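Local structure of nucleoporin nup120 (4GQ2) at residues L686-I697 with L725-L736. The protein serves as a structural constituent of the nuclear pore complex, in which nucleoporins build the pore and can also dock transport factors. Numbering follows the deposited sequence.
Sequences LKKFQVSIEGFI and LLEDWRLVSFLL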
loop_
_atom_site.group_PDB
_atom_site.type_symbol
_atom_site.label_atom_id
_atom_site.label_comp_id
_atom_site.label_asym_id
_atom_site.label_seq_id
_atom_site.Cartn_x
_atom_site.Cartn_y
_atom_site.Cartn_z
ATOM N N LEU A 686 10.732 6.011 -5.829
ATOM C CA LEU A 686 10.569 6.744 -4.567
ATOM C C LEU A 686 11.363 6.178 -3.395
ATOM O O LEU A 686 11.782 6.933 -2.529
ATOM C CB LEU A 686 9.093 6.880 -4.192
ATOM C CG LEU A 686 8.219 7.742 -5.113
ATOM C CD1 LEU A 686 6.765 7.556 -4.762
ATOM C CD2 LEU A 686 8.576 9.215 -5.058
ATOM N N LYS A 687 11.604 4.898 -3.413
ATOM C CA LYS A 687 12.386 4.288 -2.391
ATOM C C LYS A 687 13.826 4.680 -2.476
ATOM O O LYS A 687 14.459 4.884 -1.505
ATOM C CB LYS A 687 12.294 2.795 -2.489
ATOM C CG LYS A 687 11.223 2.193 -1.651
ATOM C CD LYS A 687 10.943 0.811 -2.152
ATOM C CE LYS A 687 10.303 -0.024 -1.088
ATOM N NZ LYS A 687 9.256 -0.878 -1.675
ATOM N N LYS A 688 14.335 4.768 -3.673
ATOM C CA LYS A 688 15.700 5.226 -3.913
ATOM C C LYS A 688 15.829 6.718 -3.610
ATOM O O LYS A 688 16.792 7.143 -2.989
ATOM C CB LYS A 688 16.162 4.863 -5.325
ATOM C CG LYS A 688 16.013 3.378 -5.625
ATOM C CD LYS A 688 16.850 2.930 -6.812
ATOM C CE LYS A 688 16.849 1.414 -6.963
ATOM N NZ LYS A 688 15.623 0.947 -7.670
ATOM N N PHE A 689 14.830 7.505 -3.996
ATOM C CA PHE A 689 14.807 8.912 -3.593
ATOM C C PHE A 689 14.871 9.109 -2.072
ATOM O O PHE A 689 15.703 9.876 -1.584
ATOM C CB PHE A 689 13.614 9.659 -4.212
ATOM C CG PHE A 689 13.934 10.311 -5.528
ATOM C CD1 PHE A 689 14.891 11.317 -5.603
ATOM C CD2 PHE A 689 13.286 9.922 -6.689
ATOM C CE1 PHE A 689 15.197 11.917 -6.815
ATOM C CE2 PHE A 689 13.581 10.525 -7.904
ATOM C CZ PHE A 689 14.537 11.524 -7.968
ATOM N N GLN A 690 14.005 8.410 -1.334
ATOM C CA GLN A 690 13.960 8.494 0.138
ATOM C C GLN A 690 15.303 8.175 0.804
ATOM O O GLN A 690 15.780 8.929 1.651
ATOM C CB GLN A 690 12.865 7.581 0.701
ATOM C CG GLN A 690 12.808 7.554 2.224
ATOM C CD GLN A 690 11.734 6.628 2.772
ATOM O OE1 GLN A 690 10.839 7.060 3.500
ATOM N NE2 GLN A 690 11.805 5.365 2.409
ATOM N N VAL A 691 15.896 7.049 0.429
ATOM C CA VAL A 691 17.222 6.667 0.924
ATOM C C VAL A 691 18.276 7.730 0.555
ATOM O O VAL A 691 19.120 8.091 1.384
ATOM C CB VAL A 691 17.598 5.251 0.409
ATOM C CG1 VAL A 691 19.085 4.946 0.573
ATOM C CG2 VAL A 691 16.728 4.193 1.095
ATOM N N SER A 692 18.194 8.260 -0.666
ATOM C CA SER A 692 19.120 9.292 -1.118
ATOM C C SER A 692 18.992 10.570 -0.279
ATOM O O SER A 692 19.986 11.078 0.249
ATOM C CB SER A 692 18.899 9.587 -2.607
ATOM O OG SER A 692 19.465 10.831 -2.983
ATOM N N ILE A 693 17.767 11.080 -0.169
ATOM C CA ILE A 693 17.470 12.283 0.607
ATOM C C ILE A 693 17.905 12.132 2.060
ATOM O O ILE A 693 18.498 13.048 2.641
ATOM C CB ILE A 693 15.958 12.602 0.562
ATOM C CG1 ILE A 693 15.555 13.051 -0.844
ATOM C CG2 ILE A 693 15.597 13.659 1.600
ATOM C CD1 ILE A 693 14.100 12.782 -1.185
ATOM N N GLU A 694 17.618 10.967 2.642
ATOM C CA GLU A 694 18.017 10.684 4.012
ATOM C C GLU A 694 19.530 10.773 4.191
ATOM O O GLU A 694 20.014 11.370 5.162
ATOM C CB GLU A 694 17.479 9.322 4.465
ATOM C CG GLU A 694 15.994 9.352 4.810
ATOM C CD GLU A 694 15.340 7.982 4.818
ATOM O OE1 GLU A 694 16.043 6.979 4.578
ATOM O OE2 GLU A 694 14.115 7.913 5.069
ATOM N N GLY A 695 20.276 10.187 3.257
ATOM C CA GLY A 695 21.734 10.236 3.312
ATOM C C GLY A 695 22.246 11.667 3.432
ATOM O O GLY A 695 23.145 11.943 4.228
ATOM N N PHE A 696 21.656 12.574 2.652
ATOM C CA PHE A 696 22.038 13.987 2.657
ATOM C C PHE A 696 21.671 14.660 3.979
ATOM O O PHE A 696 22.500 15.352 4.581
ATOM C CB PHE A 696 21.415 14.734 1.469
ATOM C CG PHE A 696 22.004 14.363 0.134
ATOM C CD1 PHE A 696 23.369 14.486 -0.103
ATOM C CD2 PHE A 696 21.190 13.910 -0.897
ATOM C CE1 PHE A 696 23.908 14.147 -1.334
ATOM C CE2 PHE A 696 21.723 13.569 -2.134
ATOM C CZ PHE A 696 23.084 13.689 -2.352
ATOM N N ILE A 697 20.435 14.444 4.425
ATOM C CA ILE A 697 20.001 14.888 5.753
ATOM C C ILE A 697 20.970 14.395 6.826
ATOM O O ILE A 697 21.391 15.180 7.676
ATOM C CB ILE A 697 18.548 14.449 6.084
ATOM C CG1 ILE A 697 17.549 15.183 5.182
ATOM C CG2 ILE A 697 18.221 14.711 7.551
ATOM C CD1 ILE A 697 16.132 14.641 5.232
ATOM N N LEU A 725 15.433 19.556 1.568
ATOM C CA LEU A 725 15.521 18.105 1.652
ATOM C C LEU A 725 14.401 17.522 2.509
ATOM O O LEU A 725 13.834 16.478 2.169
ATOM C CB LEU A 725 16.883 17.675 2.190
ATOM C CG LEU A 725 18.053 17.873 1.223
ATOM C CD1 LEU A 725 19.348 17.701 1.991
ATOM C CD2 LEU A 725 17.985 16.900 0.056
ATOM N N LEU A 726 14.076 18.213 3.598
ATOM C CA LEU A 726 12.992 17.807 4.478
ATOM C C LEU A 726 11.670 17.832 3.731
ATOM O O LEU A 726 10.792 16.993 3.964
ATOM C CB LEU A 726 12.905 18.724 5.700
ATOM C CG LEU A 726 13.772 18.443 6.925
ATOM C CD1 LEU A 726 13.453 19.464 8.008
ATOM C CD2 LEU A 726 13.562 17.027 7.449
ATOM N N GLU A 727 11.535 18.793 2.826
ATOM C CA GLU A 727 10.316 18.918 2.055
ATOM C C GLU A 727 10.215 17.796 1.028
ATOM O O GLU A 727 9.144 17.225 0.832
ATOM C CB GLU A 727 10.233 20.282 1.387
ATOM C CG GLU A 727 8.847 20.583 0.842
ATOM C CD GLU A 727 7.735 20.287 1.840
ATOM O OE1 GLU A 727 7.692 20.957 2.900
ATOM O OE2 GLU A 727 6.901 19.390 1.557
ATOM N N ASP A 728 11.337 17.489 0.379
ATOM C CA ASP A 728 11.435 16.344 -0.506
ATOM C C ASP A 728 11.088 15.054 0.258
ATOM O O ASP A 728 10.227 14.272 -0.169
ATOM C CB ASP A 728 12.856 16.255 -1.072
ATOM C CG ASP A 728 13.122 17.280 -2.166
ATOM O OD1 ASP A 728 12.177 17.964 -2.608
ATOM O OD2 ASP A 728 14.288 17.388 -2.595
ATOM N N TRP A 729 11.755 14.850 1.395
ATOM C CA TRP A 729 11.522 13.682 2.233
ATOM C C TRP A 729 10.066 13.516 2.508
ATOM O O TRP A 729 9.533 12.416 2.373
ATOM C CB TRP A 729 12.294 13.760 3.546
ATOM C CG TRP A 729 12.231 12.455 4.290
ATOM C CD1 TRP A 729 13.091 11.366 4.166
ATOM C CD2 TRP A 729 11.215 12.037 5.271
ATOM N NE1 TRP A 729 12.696 10.330 4.988
ATOM C CE2 TRP A 729 11.575 10.663 5.675
ATOM C CE3 TRP A 729 10.078 12.632 5.825
ATOM C CZ2 TRP A 729 10.817 9.941 6.600
ATOM C CZ3 TRP A 729 9.327 11.897 6.761
ATOM C CH2 TRP A 729 9.691 10.584 7.135
ATOM N N ARG A 730 9.409 14.614 2.878
ATOM C CA ARG A 730 7.996 14.593 3.227
ATOM C C ARG A 730 7.153 14.042 2.096
ATOM O O ARG A 730 6.390 13.109 2.300
ATOM C CB ARG A 730 7.498 15.990 3.606
ATOM C CG ARG A 730 6.048 16.002 4.048
ATOM C CD ARG A 730 5.628 17.374 4.544
ATOM N NE ARG A 730 5.179 18.177 3.425
ATOM C CZ ARG A 730 3.918 18.479 3.151
ATOM N NH1 ARG A 730 2.927 18.088 3.934
ATOM N NH2 ARG A 730 3.666 19.205 2.081
ATOM N N LEU A 731 7.300 14.620 0.906
ATOM C CA LEU A 731 6.448 14.275 -0.223
ATOM C C LEU A 731 6.709 12.864 -0.684
ATOM O O LEU A 731 5.781 12.122 -0.996
ATOM C CB LEU A 731 6.642 15.259 -1.377
ATOM C CG LEU A 731 6.182 16.695 -1.095
ATOM C CD1 LEU A 731 6.159 17.499 -2.383
ATOM C CD2 LEU A 731 4.804 16.711 -0.447
ATOM N N VAL A 732 7.982 12.495 -0.699
ATOM C CA VAL A 732 8.388 11.149 -1.066
ATOM C C VAL A 732 7.841 10.102 -0.080
ATOM O O VAL A 732 7.220 9.123 -0.498
ATOM C CB VAL A 732 9.925 11.078 -1.237
ATOM C CG1 VAL A 732 10.412 9.642 -1.247
ATOM C CG2 VAL A 732 10.337 11.797 -2.523
ATOM N N SER A 733 8.042 10.329 1.218
ATOM C CA SER A 733 7.573 9.400 2.255
ATOM C C SER A 733 6.056 9.332 2.299
ATOM O O SER A 733 5.489 8.268 2.509
ATOM C CB SER A 733 8.140 9.765 3.634
ATOM O OG SER A 733 9.563 9.780 3.607
ATOM N N PHE A 734 5.402 10.471 2.092
ATOM C CA PHE A 734 3.955 10.507 1.922
ATOM C C PHE A 734 3.487 9.550 0.814
ATOM O O PHE A 734 2.663 8.654 1.052
ATOM C CB PHE A 734 3.504 11.947 1.675
ATOM C CG PHE A 734 2.115 12.075 1.128
ATOM C CD1 PHE A 734 1.012 11.873 1.944
ATOM C CD2 PHE A 734 1.912 12.455 -0.203
ATOM C CE1 PHE A 734 -0.276 12.013 1.440
ATOM C CE2 PHE A 734 0.630 12.591 -0.713
ATOM C CZ PHE A 734 -0.466 12.365 0.108
ATOM N N LEU A 735 4.040 9.707 -0.382
ATOM C CA LEU A 735 3.686 8.826 -1.496
ATOM C C LEU A 735 4.033 7.349 -1.277
ATOM O O LEU A 735 3.302 6.467 -1.734
ATOM C CB LEU A 735 4.269 9.336 -2.813
ATOM C CG LEU A 735 3.653 10.661 -3.289
ATOM C CD1 LEU A 735 4.485 11.257 -4.407
ATOM C CD2 LEU A 735 2.205 10.487 -3.734
ATOM N N LEU A 736 5.134 7.077 -0.577
ATOM C CA LEU A 736 5.495 5.698 -0.239
ATOM C C LEU A 736 4.428 5.058 0.669
ATOM O O LEU A 736 4.136 3.865 0.558
ATOM C CB LEU A 736 6.904 5.612 0.383
ATOM C CG LEU A 736 8.043 5.754 -0.641
ATOM C CD1 LEU A 736 9.409 5.841 0.019
ATOM C CD2 LEU A 736 8.025 4.607 -1.643
#
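L686, Q690 and I693 face V732, W729 and L725 where helices 686-697 and 725-736 run side by side in nearly antiparallel directions, their axes approaching to 9.4 Å at an angle of 147°. The branched V732 and I693 suit the middle of the seam, where each can put two arms against the opposite helix. V732 is a knob among L686, F689, Q690 and I693; its CG1 lies 3.3 Å from the carbonyl O of L686, while CG2 turns to the tips of L686 and I693. I693 answers from the other helix: with CG1 beside its own backbone N (chi1 -69°), CD1 reaches CB of D728 at 3.7 Å and CG2 rests on CB of W729. Leucines meet at one end, CB of L686 against CD2 of L736 at 3.6 Å, and at the other CG1 of I697 meets CB of L725.

Polar groups line one flank. The indole of W729 gives its N-H to E694, NE1 to OE2 at 2.8 Å and almost straight (175°), the oxygen lying in the ring plane and accepting through its anti lone pair. The same oxygen pairs with R597 of helix 590-605, and E694 OE1 takes a hydrogen bond from H585, so this buried carboxylate has partners at both oxygens. A leucine in place of E694 would probably leave the indole N-H without its acceptor and the R597 charge without its mate. Q690 stretches out fully beyond CG, which carries OE1 to 3.0 Å from OG of S733; that hydroxyl also lies 2.9 Å from the carbonyl O of W729 and sits over the indole face.

Knobs entering holes from both sides make this an antiparallel helix pair with knobs-into-holes packing, joining helices 672-703 and 719-739 within the helical part of Nup120.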